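Local atomic coordinates of peptidoglycan glycosyltransferase (Eggerthella lenta, PDB entry 4MNR), a protein that belongs to the penicillin-binding proteins, pairing an N-terminal dimerisation-type domain with a transpeptidase-family domain of the beta-lactamase clan. Residues G56-H61 against I117-Q122; D123-R128 against A144-P149. One frame throughout, in Å; residues are numbered along the deposited sequence.

Contact 1 (G56-H61 against I117-Q122); sequences GDLASH and IQQAAQ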
ATOM      1  N   GLY A  56      22.725  -7.582   1.498  1.00 15.74           N
ATOM      2  CA  GLY A  56      22.009  -8.705   0.913  1.00 16.77           C
ATOM      3  C   GLY A  56      20.766  -8.239   0.192  1.00 15.96           C
ATOM      4  O   GLY A  56      20.841  -7.343  -0.639  1.00 14.61           O
ATOM      5  N   ASP A  57      19.615  -8.821   0.513  1.00 14.04           N
ATOM      6  CA  ASP A  57      18.383  -8.405  -0.162  1.00 13.55           C
ATOM      7  C   ASP A  57      17.535  -7.396   0.617  1.00 11.41           C
ATOM      8  O   ASP A  57      16.360  -7.197   0.304  1.00 13.29           O
ATOM      9  CB  ASP A  57      17.539  -9.618  -0.581  1.00 19.25           C
ATOM     10  CG  ASP A  57      16.955 -10.378   0.598  1.00 25.29           C
ATOM     11  OD1 ASP A  57      17.101  -9.939   1.763  1.00 25.99           O
ATOM     12  OD2 ASP A  57      16.321 -11.426   0.346  1.00 26.10           O
ATOM     13  N   LEU A  58      18.135  -6.736   1.607  1.00 12.75           N
ATOM     14  CA  LEU A  58      17.398  -5.772   2.425  1.00 11.36           C
ATOM     15  C   LEU A  58      17.026  -4.534   1.611  1.00 11.64           C
ATOM     16  O   LEU A  58      17.911  -3.821   1.128  1.00 12.76           O
ATOM     17  CB  LEU A  58      18.235  -5.381   3.659  1.00 11.73           C
ATOM     18  CG  LEU A  58      17.476  -4.591   4.733  1.00 13.75           C
ATOM     19  CD1 LEU A  58      16.429  -5.464   5.448  1.00 14.36           C
ATOM     20  CD2 LEU A  58      18.449  -4.006   5.734  1.00 15.02           C
ATOM     21  N   ALA A  59      15.719  -4.325   1.419  1.00  8.32           N
ATOM     22  CA  ALA A  59      15.198  -3.187   0.665  1.00  9.38           C
ATOM     23  C   ALA A  59      15.796  -3.022  -0.740  1.00 10.40           C
ATOM     24  O   ALA A  59      15.992  -1.905  -1.197  1.00 11.84           O
ATOM     25  CB  ALA A  59      15.382  -1.887   1.479  1.00 12.37           C
ATOM     26  N   SER A  60      16.058  -4.130  -1.426  1.00 10.40           N
ATOM     27  CA  SER A  60      16.715  -4.056  -2.727  1.00 12.22           C
ATOM     28  C   SER A  60      16.043  -3.130  -3.734  1.00 10.94           C
ATOM     29  O   SER A  60      16.719  -2.352  -4.407  1.00 12.65           O
ATOM     30  CB  SER A  60      16.860  -5.447  -3.339  1.00 13.56           C
ATOM     31  OG  SER A  60      17.760  -6.203  -2.567  1.00 14.76           O
ATOM     32  N   HIS A  61      14.728  -3.227  -3.866  1.00  9.95           N
ATOM     33  CA  HIS A  61      14.043  -2.416  -4.872  1.00 13.21           C
ATOM     34  C   HIS A  61      14.116  -0.943  -4.538  1.00 11.73           C
ATOM     35  O   HIS A  61      14.198  -0.103  -5.429  1.00 15.88           O
ATOM     36  CB  HIS A  61      12.588  -2.841  -5.004  1.00 13.36           C
ATOM     37  CG  HIS A  61      12.430  -4.252  -5.458  1.00 13.27           C
ATOM     38  ND1 HIS A  61      12.456  -5.317  -4.585  1.00 13.40           N
ATOM     39  CD2 HIS A  61      12.276  -4.778  -6.696  1.00 14.00           C
ATOM     40  CE1 HIS A  61      12.317  -6.440  -5.268  1.00 11.82           C
ATOM     41  NE2 HIS A  61      12.201  -6.141  -6.548  1.00 12.54           N
ATOM     42  N   ILE A 117      11.897  -3.912  10.904  1.00  8.29           N
ATOM     43  CA  ILE A 117      10.555  -3.901  10.331  1.00  7.52           C
ATOM     44  C   ILE A 117      10.643  -4.266   8.850  1.00 11.40           C
ATOM     45  O   ILE A 117       9.826  -5.022   8.332  1.00 11.56           O
ATOM     46  CB  ILE A 117       9.863  -2.535  10.538  1.00  8.03           C
ATOM     47  CG1 ILE A 117       9.800  -2.215  12.029  1.00 10.95           C
ATOM     48  CG2 ILE A 117       8.449  -2.558   9.979  1.00 11.38           C
ATOM     49  CD1 ILE A 117       9.183  -0.857  12.343  1.00 12.99           C
ATOM     50  N   GLN A 118      11.666  -3.749   8.176  1.00 10.44           N
ATOM     51  CA  GLN A 118      11.888  -4.085   6.772  1.00 10.56           C
ATOM     52  C   GLN A 118      12.079  -5.597   6.601  1.00  9.17           C
ATOM     53  O   GLN A 118      11.492  -6.201   5.717  1.00 10.81           O
ATOM     54  CB  GLN A 118      13.113  -3.339   6.238  1.00  8.72           C
ATOM     55  CG  GLN A 118      13.435  -3.663   4.778  1.00 10.49           C
ATOM     56  CD  GLN A 118      12.432  -3.087   3.801  1.00  9.41           C
ATOM     57  OE1 GLN A 118      11.830  -2.046   4.056  1.00  9.05           O
ATOM     58  NE2 GLN A 118      12.272  -3.753   2.659  1.00  7.74           N
ATOM     59  N   GLN A 119      12.858  -6.212   7.484  1.00  7.76           N
ATOM     60  CA  GLN A 119      13.099  -7.649   7.387  1.00  9.29           C
ATOM     61  C   GLN A 119      11.800  -8.422   7.633  1.00 14.71           C
ATOM     62  O   GLN A 119      11.541  -9.438   6.977  1.00 12.38           O
ATOM     63  CB  GLN A 119      14.190  -8.105   8.372  1.00 12.11           C
ATOM     64  CG  GLN A 119      14.592  -9.553   8.183  1.00 15.22           C
ATOM     65  CD  GLN A 119      15.163  -9.800   6.809  1.00 19.03           C
ATOM     66  OE1 GLN A 119      16.140  -9.159   6.415  1.00 20.99           O
ATOM     67  NE2 GLN A 119      14.554 -10.721   6.061  1.00 19.26           N
ATOM     68  N   ALA A 120      10.985  -7.947   8.577  1.00 12.11           N
ATOM     69  CA  ALA A 120       9.717  -8.621   8.852  1.00 12.05           C
ATOM     70  C   ALA A 120       8.801  -8.555   7.634  1.00 11.27           C
ATOM     71  O   ALA A 120       8.131  -9.535   7.307  1.00 13.19           O
ATOM     72  CB  ALA A 120       9.021  -8.012  10.073  1.00 13.34           C
ATOM     73  N   ALA A 121       8.779  -7.402   6.974  1.00  7.09           N
ATOM     74  CA  ALA A 121       7.961  -7.257   5.762  1.00  8.30           C
ATOM     75  C   ALA A 121       8.432  -8.212   4.670  1.00 11.80           C
ATOM     76  O   ALA A 121       7.627  -8.849   3.982  1.00 12.24           O
ATOM     77  CB  ALA A 121       8.002  -5.820   5.274  1.00  9.33           C
ATOM     78  N   GLN A 122       9.746  -8.333   4.523  1.00 10.23           N
ATOM     79  CA  GLN A 122      10.299  -9.238   3.524  1.00  9.96           C
ATOM     80  C   GLN A 122      10.044 -10.701   3.882  1.00 12.82           C
ATOM     81  O   GLN A 122       9.750 -11.516   3.007  1.00 13.93           O
ATOM     82  CB  GLN A 122      11.796  -8.967   3.329  1.00  9.72           C
ATOM     83  CG  GLN A 122      12.052  -7.576   2.804  1.00  8.56           C
ATOM     84  CD  GLN A 122      13.525  -7.285   2.550  1.00 10.22           C
ATOM     85  OE1 GLN A 122      13.921  -6.122   2.435  1.00 12.04           O
ATOM     86  NE2 GLN A 122      14.333  -8.335   2.414  1.00 13.67           N
TER
HETATM   87  O   HOH W   1      13.832 -11.279   1.691  1.00 30.70           O
HETATM   88  O   HOH W   2      17.694  -8.976   4.341  1.00 32.34           O
HETATM   89  O   HOH W   3      15.948 -11.798   3.747  1.00 35.56           O

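Contact 2 (D123-R128 against A144-P149); sequences DALAGR and AMASAP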
ATOM      1  N   ASP A 123      10.131 -11.029   5.168  1.00  9.82           N
ATOM      2  CA  ASP A 123       9.869 -12.398   5.607  1.00 13.01           C
ATOM      3  C   ASP A 123       8.414 -12.803   5.345  1.00 13.24           C
ATOM      4  O   ASP A 123       8.133 -13.970   5.040  1.00 15.02           O
ATOM      5  CB  ASP A 123      10.191 -12.573   7.094  1.00 16.21           C
ATOM      6  CG  ASP A 123      11.687 -12.524   7.393  1.00 21.59           C
ATOM      7  OD1 ASP A 123      12.517 -12.634   6.461  1.00 21.38           O
ATOM      8  OD2 ASP A 123      12.037 -12.391   8.584  1.00 22.69           O
ATOM      9  N   ALA A 124       7.503 -11.841   5.476  1.00 12.38           N
ATOM     10  CA  ALA A 124       6.080 -12.069   5.237  1.00 11.23           C
ATOM     11  C   ALA A 124       5.848 -12.451   3.782  1.00 10.44           C
ATOM     12  O   ALA A 124       4.979 -13.273   3.481  1.00 15.46           O
ATOM     13  CB  ALA A 124       5.272 -10.836   5.594  1.00 14.44           C
ATOM     14  N   LEU A 125       6.657 -11.883   2.888  1.00 10.34           N
ATOM     15  CA  LEU A 125       6.508 -12.104   1.451  1.00 10.35           C
ATOM     16  C   LEU A 125       7.385 -13.225   0.903  1.00 11.97           C
ATOM     17  O   LEU A 125       7.306 -13.535  -0.283  1.00 13.81           O
ATOM     18  CB  LEU A 125       6.890 -10.829   0.694  1.00  9.35           C
ATOM     19  CG  LEU A 125       6.088  -9.572   1.028  1.00  9.55           C
ATOM     20  CD1 LEU A 125       6.716  -8.359   0.354  1.00 12.53           C
ATOM     21  CD2 LEU A 125       4.669  -9.772   0.584  1.00 13.49           C
ATOM     22  N   ALA A 126       8.228 -13.816   1.742  1.00 14.54           N
ATOM     23  CA  ALA A 126       9.219 -14.775   1.254  1.00 16.97           C
ATOM     24  C   ALA A 126       8.581 -15.956   0.510  1.00 16.23           C
ATOM     25  O   ALA A 126       7.700 -16.628   1.037  1.00 16.57           O
ATOM     26  CB  ALA A 126      10.095 -15.269   2.402  1.00 19.14           C
ATOM     27  N   GLY A 127       9.018 -16.189  -0.724  1.00 11.96           N
ATOM     28  CA  GLY A 127       8.492 -17.290  -1.516  1.00 12.93           C
ATOM     29  C   GLY A 127       7.179 -16.959  -2.208  1.00 12.66           C
ATOM     30  O   GLY A 127       6.586 -17.818  -2.869  1.00 13.53           O
ATOM     31  N   ARG A 128       6.743 -15.708  -2.071  1.00 12.01           N
ATOM     32  CA  ARG A 128       5.493 -15.263  -2.666  1.00 14.65           C
ATOM     33  C   ARG A 128       5.750 -14.150  -3.668  1.00 14.27           C
ATOM     34  O   ARG A 128       6.873 -13.674  -3.817  1.00 12.06           O
ATOM     35  CB  ARG A 128       4.582 -14.682  -1.587  1.00 19.91           C
ATOM     36  CG  ARG A 128       4.496 -15.500  -0.319  1.00 26.46           C
ATOM     37  CD  ARG A 128       3.198 -16.237  -0.290  1.00 28.17           C
ATOM     38  NE  ARG A 128       3.015 -17.044   0.910  1.00 27.45           N
ATOM     39  CZ  ARG A 128       1.926 -17.767   1.125  1.00 23.98           C
ATOM     40  NH1 ARG A 128       0.956 -17.752   0.226  1.00 21.84           N
ATOM     41  NH2 ARG A 128       1.803 -18.497   2.226  1.00 24.63           N
ATOM     42  N   ALA A 144       8.884   0.469   6.341  1.00  7.54           N
ATOM     43  CA  ALA A 144       9.261  -0.695   5.534  1.00  6.46           C
ATOM     44  C   ALA A 144       8.580  -0.608   4.170  1.00  7.11           C
ATOM     45  O   ALA A 144       7.461  -0.128   4.046  1.00  8.47           O
ATOM     46  CB  ALA A 144       8.869  -2.027   6.232  1.00  9.72           C
HETATM   47  N   MSE A 145       9.277  -1.071   3.140  1.00  8.27           N
HETATM   48  CA  MSE A 145       8.726  -1.098   1.798  1.00  8.62           C
HETATM   49  C   MSE A 145       9.398  -2.265   1.099  1.00  9.67           C
HETATM   50  O   MSE A 145      10.597  -2.214   0.815  1.00  8.27           O
HETATM   51  CB  MSE A 145       8.972   0.236   1.071  1.00  9.28           C
HETATM   52  CG  MSE A 145       8.452   0.273  -0.342  1.00 10.64           C
HETATM   53 SE   MSE A 145       8.505   2.095  -1.063  0.64 14.21          SE
HETATM   54  CE  MSE A 145       6.700   2.597  -0.598  1.00 16.35           C
ATOM     55  N   ALA A 146       8.640  -3.343   0.890  1.00  7.20           N
ATOM     56  CA  ALA A 146       9.179  -4.603   0.343  1.00  8.59           C
ATOM     57  C   ALA A 146       8.391  -5.111  -0.852  1.00  8.83           C
ATOM     58  O   ALA A 146       7.166  -5.011  -0.891  1.00  7.79           O
ATOM     59  CB  ALA A 146       9.206  -5.690   1.407  1.00 12.34           C
ATOM     60  N   SER A 147       9.109  -5.666  -1.823  0.60  8.29           N
ATOM     61  CA  SER A 147       8.480  -6.333  -2.959  0.60  8.59           C
ATOM     62  C   SER A 147       9.056  -7.741  -3.061  0.60  9.06           C
ATOM     63  O   SER A 147      10.198  -7.977  -2.656  0.60 11.26           O
ATOM     64  CB  SER A 147       8.764  -5.574  -4.257  0.60  9.45           C
ATOM     65  OG  SER A 147       8.358  -4.223  -4.154  0.60  8.63           O
ATOM     66  N   ALA A 148       8.260  -8.670  -3.583  1.00  9.25           N
ATOM     67  CA  ALA A 148       8.701 -10.040  -3.804  1.00 10.23           C
ATOM     68  C   ALA A 148       8.134 -10.516  -5.137  1.00 12.42           C
ATOM     69  O   ALA A 148       7.008 -10.189  -5.469  1.00 10.61           O
ATOM     70  CB  ALA A 148       8.220 -10.937  -2.668  1.00 12.82           C
ATOM     71  N   PRO A 149       8.907 -11.303  -5.904  1.00 12.25           N
ATOM     72  CA  PRO A 149      10.242 -11.827  -5.607  1.00 11.51           C
ATOM     73  C   PRO A 149      11.302 -10.748  -5.554  1.00 14.81           C
ATOM     74  O   PRO A 149      11.127  -9.640  -6.075  1.00 14.56           O
ATOM     75  CB  PRO A 149      10.525 -12.767  -6.787  1.00 13.96           C
ATOM     76  CG  PRO A 149       9.209 -13.065  -7.378  1.00 19.75           C
ATOM     77  CD  PRO A 149       8.391 -11.825  -7.176  1.00 13.91           C
TER

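Contact 1 (G56-H61 against I117-Q122)
L58 and A59, in a type II beta turn running from D57 to S60, lie against one face of helix 115-125, with the CA atoms of L58 and Q119 6.8 Å apart. Q122 makes the direct polar bonds across the contact. Its CG is anti to the carbonyl carbon (chi1 -63°) and the chain is extended beyond it, bringing the amide up to the turn backbone. Q122 OE1 accepts an almost straight bond from A59 N at 2.7 Å, with A59 N in the plane of the Q122 side-chain carbonyl, and a second from Q118 NE2 at 2.9 Å, which sits on a lone pair. Toward the protein Q122 NE2 makes two weak bonds, to D57 O (3.1 Å) and D57 OD1 (3.3 Å), and it also donates to a water that binds D57 OD2. Two further waters join D57 OD1 to the amide of Q119, whose NE2 is also bonded to D123. Beside this network, L58 CD1 packs 3.6 Å from Q118 CG, while Q118 NE2 comes within 3.6 Å of A59 CA. With OE1 gripped by two N-H groups, the flip state of the Q122 amide is fixed, and the helix supplies an acceptor for A59, the N-cap residue of helix 60-63.

Contact 2 (D123-R128 against A144-P149)
L125 and R128 meet A146 and A148 where the C-terminal part of helix 115-125 packs on strand 142-148, an outermost strand of the five-stranded antiparallel sheet of the transpeptidase domain. The helix and strand 142-148 are joined through strand 130-135, which pairs with the latter. Apolar packing comes first. The CB atoms of A146 and A148 both point toward the helix side, and L125 reaches the two of them with different atoms: its CB lies 3.6 Å from A148 CB, and its CD1 lies 3.8 Å from A146 CB. L125 also touches I429 and I431 of strand 425-431, in the same sheet. The second kind of contact involves backbone carbonyls, without any hydrogen bond between the two segments. L125 CD1 approaches A146 O at 3.6 Å. A type II beta turn from L125 to R128 follows, closed by R128 N to L125 O at 2.9 Å, while R128 NH1 forms a salt bridge with E435 OE1. To the strand R128 contributes its backbone instead: R128 O lies 3.3 Å from A148 CB and 3.8 Å from P149 N, next to the cis peptide bond that precedes the proline.

In the fold
Contacts 1 and 2 use successive parts of helix 115-125, and their centres are about 7 Å apart. Contact 2 is buried and mainly apolar, with no hydrogen bond across it, setting the C-terminal part of the helix and the turn after it on the sheet; contact 1 is only partly buried, and there amides, a carboxylate and bridging waters join the helix to the turn at 57-60, in the dimerisation-type region. Q118 OE1 probably accepts a hydrogen bond from M145 N, while Q122 CG packs on A146 CB. Q118 and Q122 thus touch the strand as well as the turn. Helix, turn segment and strand 142-148 meet three ways, with H61 touching S147 and P149.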